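Long-range contact in ubiquitin-conjugating enzyme E2 U (Homo sapiens, PDB 1YRV), which catalyses the covalent attachment of ubiquitin to other proteins, accepting it from the E1 ubiquitin-activating enzyme as a thioester: residues 30-43 and 122-134. Numbering follows the deposited sequence.
Sequences RDFCDLKENNYKGI and YTLSSILLALQVM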
loop_
_atom_site.group_PDB
_atom_site.type_symbol
_atom_site.label_atom_id
_atom_site.label_comp_id
_atom_site.label_asym_id
_atom_site.label_seq_id
_atom_site.Cartn_x
_atom_site.Cartn_y
_atom_site.Cartn_z
ATOM N N ARG A 30 -10.544 -8.558 13.323
ATOM C CA ARG A 30 -10.527 -9.877 12.720
ATOM C C ARG A 30 -9.393 -9.917 11.689
ATOM O O ARG A 30 -8.529 -10.776 11.761
ATOM C CB ARG A 30 -11.855 -10.180 12.041
ATOM C CG ARG A 30 -11.822 -11.449 11.207
ATOM C CD ARG A 30 -12.785 -11.350 9.994
ATOM N NE ARG A 30 -12.455 -10.219 9.138
ATOM C CZ ARG A 30 -13.285 -9.666 8.252
ATOM N NH1 ARG A 30 -12.914 -8.609 7.484
ATOM N NH2 ARG A 30 -14.490 -10.172 8.111
ATOM N N ASP A 31 -9.383 -8.985 10.742
ATOM C CA ASP A 31 -8.329 -8.953 9.742
ATOM C C ASP A 31 -6.920 -9.050 10.300
ATOM O O ASP A 31 -6.086 -9.731 9.725
ATOM C CB ASP A 31 -8.403 -7.676 8.922
ATOM C CG ASP A 31 -9.562 -7.667 7.946
ATOM O OD1 ASP A 31 -10.261 -8.697 7.833
ATOM O OD2 ASP A 31 -9.762 -6.612 7.293
ATOM N N PHE A 32 -6.635 -8.335 11.381
ATOM C CA PHE A 32 -5.302 -8.370 11.983
ATOM C C PHE A 32 -4.951 -9.752 12.515
ATOM O O PHE A 32 -3.827 -10.213 12.368
ATOM C CB PHE A 32 -5.213 -7.366 13.114
ATOM C CG PHE A 32 -3.812 -7.061 13.551
ATOM C CD1 PHE A 32 -3.557 -6.670 14.861
ATOM C CD2 PHE A 32 -2.743 -7.137 12.661
ATOM C CE1 PHE A 32 -2.244 -6.356 15.280
ATOM C CE2 PHE A 32 -1.427 -6.825 13.076
ATOM C CZ PHE A 32 -1.183 -6.437 14.379
ATOM N N CYS A 33 -5.904 -10.424 13.145
ATOM C CA CYS A 33 -5.639 -11.780 13.637
ATOM C C CYS A 33 -5.296 -12.687 12.450
ATOM O O CYS A 33 -4.434 -13.547 12.554
ATOM C CB CYS A 33 -6.863 -12.366 14.332
ATOM S SG CYS A 33 -7.280 -11.576 15.861
ATOM N N ASP A 34 -5.989 -12.482 11.334
ATOM C CA ASP A 34 -5.766 -13.265 10.135
ATOM C C ASP A 34 -4.388 -13.020 9.542
ATOM O O ASP A 34 -3.732 -13.937 9.084
ATOM C CB ASP A 34 -6.812 -12.921 9.083
ATOM C CG ASP A 34 -8.160 -13.515 9.379
ATOM O OD1 ASP A 34 -9.119 -13.159 8.642
ATOM O OD2 ASP A 34 -8.275 -14.334 10.325
ATOM N N LEU A 35 -3.990 -11.760 9.549
ATOM C CA LEU A 35 -2.730 -11.330 9.017
ATOM C C LEU A 35 -1.650 -11.974 9.847
ATOM O O LEU A 35 -0.697 -12.528 9.315
ATOM C CB LEU A 35 -2.626 -9.828 9.119
ATOM C CG LEU A 35 -1.836 -9.138 8.029
ATOM C CD1 LEU A 35 -0.707 -8.368 8.645
ATOM C CD2 LEU A 35 -1.382 -10.141 7.002
ATOM N N LYS A 36 -1.804 -11.921 11.158
ATOM C CA LYS A 36 -0.824 -12.543 12.008
ATOM C C LYS A 36 -0.752 -14.040 11.759
ATOM O O LYS A 36 0.335 -14.573 11.606
ATOM C CB LYS A 36 -1.120 -12.204 13.456
ATOM C CG LYS A 36 -0.960 -10.707 13.661
ATOM C CD LYS A 36 -0.941 -10.290 15.105
ATOM C CE LYS A 36 -2.198 -10.688 15.774
ATOM N NZ LYS A 36 -2.295 -9.994 17.077
ATOM N N GLU A 37 -1.895 -14.714 11.685
ATOM C CA GLU A 37 -1.883 -16.143 11.405
ATOM C C GLU A 37 -1.221 -16.417 10.048
ATOM O O GLU A 37 -0.453 -17.362 9.907
ATOM C CB GLU A 37 -3.308 -16.686 11.384
ATOM C CG GLU A 37 -4.035 -16.578 12.722
ATOM C CD GLU A 37 -3.625 -17.663 13.723
ATOM O OE1 GLU A 37 -4.169 -17.678 14.864
ATOM O OE2 GLU A 37 -2.760 -18.502 13.364
ATOM N N ASN A 38 -1.515 -15.593 9.046
ATOM C CA ASN A 38 -0.947 -15.787 7.708
ATOM C C ASN A 38 0.565 -15.693 7.636
ATOM O O ASN A 38 1.182 -16.257 6.737
ATOM C CB ASN A 38 -1.543 -14.785 6.727
ATOM C CG ASN A 38 -3.017 -15.012 6.500
ATOM O OD1 ASN A 38 -3.515 -16.114 6.724
ATOM N ND2 ASN A 38 -3.729 -13.970 6.042
ATOM N N ASN A 39 1.141 -14.952 8.576
ATOM C CA ASN A 39 2.582 -14.751 8.660
ATOM C C ASN A 39 3.193 -14.669 7.264
ATOM O O ASN A 39 4.007 -15.499 6.883
ATOM C CB ASN A 39 3.207 -15.901 9.446
ATOM C CG ASN A 39 4.468 -15.487 10.194
ATOM O OD1 ASN A 39 5.166 -16.330 10.761
ATOM N ND2 ASN A 39 4.759 -14.187 10.208
ATOM N N TYR A 40 2.775 -13.661 6.505
ATOM C CA TYR A 40 3.263 -13.457 5.160
ATOM C C TYR A 40 4.689 -12.927 5.113
ATOM O O TYR A 40 5.022 -11.892 5.698
ATOM C CB TYR A 40 2.359 -12.495 4.425
ATOM C CG TYR A 40 1.004 -13.061 4.119
ATOM C CD1 TYR A 40 0.872 -14.368 3.691
ATOM C CD2 TYR A 40 -0.132 -12.267 4.172
ATOM C CE1 TYR A 40 -0.351 -14.871 3.308
ATOM C CE2 TYR A 40 -1.376 -12.754 3.786
ATOM C CZ TYR A 40 -1.479 -14.058 3.349
ATOM O OH TYR A 40 -2.680 -14.552 2.897
ATOM N N LYS A 41 5.531 -13.654 4.398
ATOM C CA LYS A 41 6.924 -13.293 4.242
ATOM C C LYS A 41 6.998 -11.987 3.470
ATOM O O LYS A 41 6.312 -11.817 2.467
ATOM C CB LYS A 41 7.627 -14.407 3.468
ATOM C CG LYS A 41 9.030 -14.070 2.976
ATOM C CD LYS A 41 9.256 -14.609 1.559
ATOM C CE LYS A 41 10.696 -14.368 1.067
ATOM N NZ LYS A 41 11.175 -12.943 1.163
ATOM N N GLY A 42 7.827 -11.067 3.947
ATOM C CA GLY A 42 7.995 -9.792 3.269
ATOM C C GLY A 42 6.954 -8.719 3.538
ATOM O O GLY A 42 6.956 -7.690 2.874
ATOM N N ILE A 43 6.087 -8.944 4.519
ATOM C CA ILE A 43 5.037 -8.009 4.848
ATOM C C ILE A 43 4.869 -7.825 6.353
ATOM O O ILE A 43 4.682 -8.784 7.101
ATOM C CB ILE A 43 3.727 -8.482 4.237
ATOM C CG1 ILE A 43 3.699 -8.096 2.765
ATOM C CG2 ILE A 43 2.554 -7.900 4.997
ATOM C CD1 ILE A 43 3.026 -9.081 1.921
ATOM N N TYR A 122 -11.999 -7.099 0.055
ATOM C CA TYR A 122 -10.644 -6.655 0.306
ATOM C C TYR A 122 -10.374 -6.534 1.813
ATOM O O TYR A 122 -10.878 -5.623 2.450
ATOM C CB TYR A 122 -10.424 -5.300 -0.320
ATOM C CG TYR A 122 -10.010 -5.336 -1.763
ATOM C CD1 TYR A 122 -8.735 -5.746 -2.124
ATOM C CD2 TYR A 122 -10.878 -4.906 -2.762
ATOM C CE1 TYR A 122 -8.325 -5.717 -3.443
ATOM C CE2 TYR A 122 -10.494 -4.871 -4.085
ATOM C CZ TYR A 122 -9.212 -5.280 -4.429
ATOM O OH TYR A 122 -8.794 -5.288 -5.742
ATOM N N THR A 123 -9.582 -7.436 2.373
ATOM C CA THR A 123 -9.229 -7.392 3.797
ATOM C C THR A 123 -7.816 -6.815 3.966
ATOM O O THR A 123 -7.099 -6.644 2.990
ATOM C CB THR A 123 -9.203 -8.787 4.398
ATOM O OG1 THR A 123 -8.176 -9.536 3.742
ATOM C CG2 THR A 123 -10.554 -9.487 4.197
ATOM N N LEU A 124 -7.402 -6.529 5.198
ATOM C CA LEU A 124 -6.052 -5.998 5.400
ATOM C C LEU A 124 -5.006 -6.814 4.628
ATOM O O LEU A 124 -4.093 -6.235 4.043
ATOM C CB LEU A 124 -5.681 -5.980 6.890
ATOM C CG LEU A 124 -4.359 -5.324 7.347
ATOM C CD1 LEU A 124 -4.322 -3.863 6.985
ATOM C CD2 LEU A 124 -4.203 -5.469 8.872
ATOM N N SER A 125 -5.136 -8.149 4.661
ATOM C CA SER A 125 -4.233 -9.072 3.961
ATOM C C SER A 125 -4.252 -8.874 2.448
ATOM O O SER A 125 -3.214 -8.823 1.826
ATOM C CB SER A 125 -4.598 -10.530 4.266
ATOM O OG SER A 125 -4.425 -10.822 5.629
ATOM N N SER A 126 -5.447 -8.791 1.878
ATOM C CA SER A 126 -5.635 -8.603 0.445
ATOM C C SER A 126 -4.942 -7.369 -0.012
ATOM O O SER A 126 -4.164 -7.373 -0.967
ATOM C CB SER A 126 -7.106 -8.417 0.098
ATOM O OG SER A 126 -7.795 -9.622 0.195
ATOM N N ILE A 127 -5.284 -6.285 0.664
ATOM C CA ILE A 127 -4.727 -4.981 0.376
ATOM C C ILE A 127 -3.203 -5.013 0.410
ATOM O O ILE A 127 -2.543 -4.416 -0.430
ATOM C CB ILE A 127 -5.222 -3.979 1.412
ATOM C CG1 ILE A 127 -6.773 -3.995 1.425
ATOM C CG2 ILE A 127 -4.555 -2.643 1.159
ATOM C CD1 ILE A 127 -7.380 -3.102 2.468
ATOM N N LEU A 128 -2.649 -5.715 1.383
ATOM C CA LEU A 128 -1.205 -5.769 1.506
ATOM C C LEU A 128 -0.589 -6.586 0.358
ATOM O O LEU A 128 0.359 -6.128 -0.273
ATOM C CB LEU A 128 -0.824 -6.317 2.891
ATOM C CG LEU A 128 -1.239 -5.445 4.101
ATOM C CD1 LEU A 128 -0.795 -6.029 5.477
ATOM C CD2 LEU A 128 -0.580 -4.067 3.914
ATOM N N LEU A 129 -1.137 -7.767 0.062
ATOM C CA LEU A 129 -0.608 -8.572 -1.031
ATOM C C LEU A 129 -0.851 -7.844 -2.335
ATOM O O LEU A 129 0.049 -7.761 -3.170
ATOM C CB LEU A 129 -1.264 -9.963 -1.093
ATOM C CG LEU A 129 -1.219 -10.833 0.189
ATOM C CD1 LEU A 129 -2.049 -12.076 -0.009
ATOM C CD2 LEU A 129 0.239 -11.204 0.562
ATOM N N ALA A 130 -2.046 -7.293 -2.537
ATOM C CA ALA A 130 -2.281 -6.597 -3.803
ATOM C C ALA A 130 -1.282 -5.457 -3.985
ATOM O O ALA A 130 -0.700 -5.302 -5.073
ATOM C CB ALA A 130 -3.732 -6.057 -3.902
ATOM N N LEU A 131 -1.080 -4.663 -2.934
ATOM C CA LEU A 131 -0.122 -3.539 -2.977
ATOM C C LEU A 131 1.257 -4.016 -3.417
ATOM O O LEU A 131 1.886 -3.427 -4.291
ATOM C CB LEU A 131 -0.002 -2.891 -1.589
ATOM C CG LEU A 131 -0.617 -1.501 -1.320
ATOM C CD1 LEU A 131 -1.856 -1.303 -2.104
ATOM C CD2 LEU A 131 -0.881 -1.370 0.169
ATOM N N GLN A 132 1.728 -5.077 -2.787
ATOM C CA GLN A 132 3.021 -5.633 -3.131
ATOM C C GLN A 132 3.148 -5.895 -4.620
ATOM O O GLN A 132 4.071 -5.416 -5.243
ATOM C CB GLN A 132 3.250 -6.926 -2.360
ATOM C CG GLN A 132 4.578 -7.542 -2.648
ATOM C CD GLN A 132 4.860 -8.756 -1.769
ATOM O OE1 GLN A 132 4.299 -9.833 -1.971
ATOM N NE2 GLN A 132 5.710 -8.572 -0.767
ATOM N N VAL A 133 2.206 -6.627 -5.197
ATOM C CA VAL A 133 2.290 -6.923 -6.613
ATOM C C VAL A 133 2.176 -5.716 -7.516
ATOM O O VAL A 133 2.974 -5.551 -8.444
ATOM C CB VAL A 133 1.223 -7.908 -7.036
ATOM C CG1 VAL A 133 1.350 -8.192 -8.528
ATOM C CG2 VAL A 133 1.368 -9.193 -6.216
ATOM N N MET A 134 1.186 -4.876 -7.250
ATOM C CA MET A 134 0.952 -3.698 -8.048
ATOM C C MET A 134 2.102 -2.717 -7.966
ATOM O O MET A 134 2.588 -2.261 -8.980
ATOM C CB MET A 134 -0.357 -3.017 -7.611
ATOM C CG MET A 134 -1.609 -3.925 -7.621
ATOM S SD MET A 134 -3.277 -3.053 -7.647
ATOM C CE MET A 134 -4.445 -4.578 -7.707
HETATM O O HOH W 1 -6.846 -9.812 6.775
HETATM O O HOH W 2 6.590 -11.333 -0.444
#
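Asp31 and Leu124 join the N-terminal helix of the UBC fold of E2 enzymes to helix 124-135, which follows the predicted active-site cysteine in sequence; residues 30-38 and 124-134 run 54° apart, and both pack on the antiparallel sheet. Polar contacts gather at the start of helix 124-134. Leu124 N donates to Asp31 OD2 at 3.2 Å, fairly straight but from well above the carboxylate plane. With CG beside its own backbone N (chi1 -73°), Asp31 lays the carboxylate against CB of Thr123, the N-cap residue. Asp31 OD1, the other oxygen, takes both NE and NH1 of Arg30 from one face in a salt bridge, NH1 at 2.7 Å, while Tyr82 OH also bonds OD2; together they should hold the buried carboxylate ionised and fix its rotation. Next to this site, a water donates to Asp31 O and accepts from Ser125 N; nearly two turns along the first helix, Asn38 ND2 makes a weak, bent bond of 3.3 Å to Ser125 OG.

The apolar contacts follow along helix 124-134, with Tyr40 and Ile43, the two ends of a type II turn, supplying much of the first segment's share. Leu128 CD1 touches both Leu35 CD1 and Ile43 CG2, each at 3.9 Å, and Ala45 of strand 43-47 lies against Leu35 and Leu128. The Tyr40 ring is sandwiched: Leu129 CD2 sits over one face as a CH-pi contact, 4.0 Å from the centroid, Asn38 CB covers the opposite face, and Ser125 CB meets the edge in plane. That same Leu129 methyl reaches Ile43 CD1.

Facing this turn from helix 124-134, Gln132 runs straight as far as CD (chi2 174°) and carries its amide past Ile43 CD1. Its NE2 donates to Glu60 O and, at 2.9 Å, to a water that in turn donates to Lys41 O.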